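Local coordinates for protein polyketide synthase (Synechococcus sp., PDB 4GOX) that probably transfers a sulfuryl group from PAPS to a polyketide intermediate, as the sulfotransferase domain of an olefin synthase in hydrocarbon biosynthesis, at residues I162-F165 and T166-M170. Numbering follows the deposited sequence.
Sequences IESF and TRLRM. With A3P (adenosine-3'-5'-diphosphate), chain B.
Arg167 and Glu163, one helical turn apart, form a salt bridge beside the bound adenosine-3'-5'-diphosphate. Arg167 NE approaches Glu163 OE2 at 2.7 Å and Arg167 NH2 approaches Glu163 OE1 at 3.0 Å, but both bonds are weak, each with an N-H...O angle of 129°; the two planes stand 45° apart. The NH1-NH2 edge meets O1P near the guanidinium plane: Arg167 NH1 donates to A3P O1P at 3.0 Å, and NH2, serving both partners, adds a longer bond. Ser164 OG, set anti to its own N (chi1 169°), gives A3P O1P a third donor at 2.7 Å and is also bonded to Arg34 NE. Glu163 thus probably limits how far the guanidinium can swing from the phosphate. On another side of the helix, Met170 CB makes a CH-pi contact over one face of the Phe165 ring, 3.7 Å from its centroid, while SD lies obliquely in a Met-aromatic contact. The Phe165 side chain also touches Ala185 and Ile188 of helix 181-202; an alanine in place of this phenylalanine would probably leave Met170 without its aromatic partner and open a gap against that helix. Thr166 N and OG1 reach Ile162 O from opposite faces of its carbonyl plane. Leu168 N to Ser164 O is the last regular helical bond; Arg169, with positive phi and its N bonded to Thr166 O, marks a Schellman motif ending helix 158-167. Ser164 binds the 3'-phosphate as in other PAPS-dependent sulfotransferases, and Arg167 adds to that site here.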
loop_
_atom_site.group_PDB
_atom_site.type_symbol
_atom_site.label_atom_id
_atom_site.label_comp_id
_atom_site.label_asym_id
_atom_site.label_seq_id
_atom_site.Cartn_x
_atom_site.Cartn_y
_atom_site.Cartn_z
ATOM N N ILE A 162 -1.200 -16.818 2.216
ATOM C CA ILE A 162 -0.213 -17.910 2.218
ATOM C C ILE A 162 -0.224 -18.656 0.894
ATOM O O ILE A 162 0.825 -18.771 0.267
ATOM C CB ILE A 162 -0.326 -18.849 3.459
ATOM C CG1 ILE A 162 0.059 -18.099 4.744
ATOM C CG2 ILE A 162 0.553 -20.099 3.282
ATOM C CD1 ILE A 162 -0.499 -18.690 6.033
ATOM N N GLU A 163 -1.407 -19.107 0.457
ATOM C CA GLU A 163 -1.605 -19.807 -0.810
ATOM C C GLU A 163 -1.088 -18.960 -1.993
ATOM O O GLU A 163 -0.318 -19.470 -2.809
ATOM C CB GLU A 163 -3.096 -20.162 -0.975
ATOM C CG GLU A 163 -3.415 -21.044 -2.174
ATOM C CD GLU A 163 -3.484 -20.338 -3.516
ATOM O OE1 GLU A 163 -4.088 -19.244 -3.587
ATOM O OE2 GLU A 163 -2.905 -20.868 -4.490
ATOM N N SER A 164 -1.494 -17.678 -2.064
ATOM C CA SER A 164 -1.099 -16.749 -3.127
ATOM C C SER A 164 0.403 -16.459 -3.138
ATOM O O SER A 164 1.014 -16.449 -4.206
ATOM C CB SER A 164 -1.879 -15.446 -3.015
ATOM O OG SER A 164 -1.304 -14.492 -3.886
ATOM N N PHE A 165 0.987 -16.214 -1.950
ATOM C CA PHE A 165 2.412 -15.922 -1.764
ATOM C C PHE A 165 3.262 -17.113 -2.216
ATOM O O PHE A 165 4.323 -16.912 -2.820
ATOM C CB PHE A 165 2.693 -15.569 -0.298
ATOM C CG PHE A 165 4.081 -15.061 -0.015
ATOM C CD1 PHE A 165 5.118 -15.946 0.272
ATOM C CD2 PHE A 165 4.347 -13.701 0.006
ATOM C CE1 PHE A 165 6.395 -15.478 0.587
ATOM C CE2 PHE A 165 5.625 -13.233 0.305
ATOM C CZ PHE A 165 6.642 -14.126 0.593
ATOM N N THR A 166 2.767 -18.342 -1.944
ATOM C CA THR A 166 3.369 -19.628 -2.310
ATOM C C THR A 166 3.473 -19.735 -3.835
ATOM O O THR A 166 4.576 -19.906 -4.358
ATOM C CB THR A 166 2.578 -20.778 -1.641
ATOM O OG1 THR A 166 2.994 -20.880 -0.281
ATOM C CG2 THR A 166 2.757 -22.123 -2.338
ATOM N N ARG A 167 2.319 -19.600 -4.530
ATOM C CA ARG A 167 2.163 -19.667 -5.987
ATOM C C ARG A 167 3.112 -18.715 -6.718
ATOM O O ARG A 167 3.776 -19.123 -7.675
ATOM C CB ARG A 167 0.718 -19.313 -6.370
ATOM C CG ARG A 167 -0.218 -20.495 -6.536
ATOM C CD ARG A 167 -1.375 -20.130 -7.455
ATOM N NE ARG A 167 -2.485 -19.475 -6.752
ATOM C CZ ARG A 167 -2.717 -18.164 -6.742
ATOM N NH1 ARG A 167 -1.909 -17.333 -7.392
ATOM N NH2 ARG A 167 -3.756 -17.673 -6.079
ATOM N N LEU A 168 3.180 -17.455 -6.253
ATOM C CA LEU A 168 3.982 -16.387 -6.846
ATOM C C LEU A 168 5.507 -16.512 -6.664
ATOM O O LEU A 168 6.247 -15.704 -7.235
ATOM C CB LEU A 168 3.447 -15.001 -6.407
ATOM C CG LEU A 168 2.338 -14.321 -7.258
ATOM C CD1 LEU A 168 2.842 -13.919 -8.635
ATOM C CD2 LEU A 168 1.037 -15.143 -7.326
ATOM N N ARG A 169 5.974 -17.539 -5.905
ATOM C CA ARG A 169 7.394 -17.845 -5.628
ATOM C C ARG A 169 8.147 -16.634 -5.025
ATOM O O ARG A 169 9.343 -16.447 -5.284
ATOM C CB ARG A 169 8.129 -18.386 -6.889
ATOM C CG ARG A 169 7.413 -19.504 -7.655
ATOM C CD ARG A 169 7.740 -19.481 -9.147
ATOM N NE ARG A 169 7.286 -18.248 -9.803
ATOM C CZ ARG A 169 6.090 -18.084 -10.363
ATOM N NH1 ARG A 169 5.209 -19.078 -10.369
ATOM N NH2 ARG A 169 5.765 -16.925 -10.918
ATOM N N MET A 170 7.434 -15.824 -4.211
ATOM C CA MET A 170 7.943 -14.606 -3.569
ATOM C C MET A 170 9.044 -14.834 -2.511
ATOM O O MET A 170 9.684 -13.864 -2.088
ATOM C CB MET A 170 6.788 -13.768 -3.005
ATOM C CG MET A 170 6.027 -12.986 -4.057
ATOM S SD MET A 170 4.667 -12.000 -3.371
ATOM C CE MET A 170 5.583 -10.633 -2.621
HETATM P P1 A3P B . -3.800 -13.827 -6.669
HETATM O O1P A3P B . -2.589 -14.623 -6.248
HETATM O O2P A3P B . -3.658 -13.289 -8.077
HETATM O O3P A3P B . -5.128 -14.436 -6.312
HETATM P P2 A3P B . -1.677 -7.481 -3.848
HETATM O O4P A3P B . -1.737 -6.882 -2.472
HETATM O O5P A3P B . -0.441 -8.255 -4.191
HETATM O O6P A3P B . -2.129 -6.514 -4.917
HETATM O "O5'" A3P B . -2.824 -8.601 -3.878
HETATM C "C5'" A3P B . -2.890 -9.561 -4.946
HETATM C "C4'" A3P B . -4.231 -10.284 -4.880
HETATM O "O4'" A3P B . -5.328 -9.390 -5.025
HETATM C "C3'" A3P B . -4.456 -11.300 -5.983
HETATM O "O3'" A3P B . -3.774 -12.519 -5.709
HETATM C "C2'" A3P B . -5.962 -11.436 -6.019
HETATM O "O2'" A3P B . -6.434 -12.477 -5.159
HETATM C "C1'" A3P B . -6.473 -10.101 -5.504
HETATM N N9 A3P B . -7.070 -9.395 -6.662
HETATM C C8 A3P B . -6.372 -8.834 -7.690
HETATM N N7 A3P B . -7.211 -8.309 -8.611
HETATM C C5 A3P B . -8.462 -8.542 -8.174
HETATM C C6 A3P B . -9.818 -8.282 -8.695
HETATM N N6 A3P B . -9.950 -7.618 -9.857
HETATM N N1 A3P B . -10.881 -8.681 -7.952
HETATM C C2 A3P B . -10.734 -9.319 -6.763
HETATM N N3 A3P B . -9.523 -9.628 -6.245
HETATM C C4 A3P B . -8.375 -9.265 -6.890
#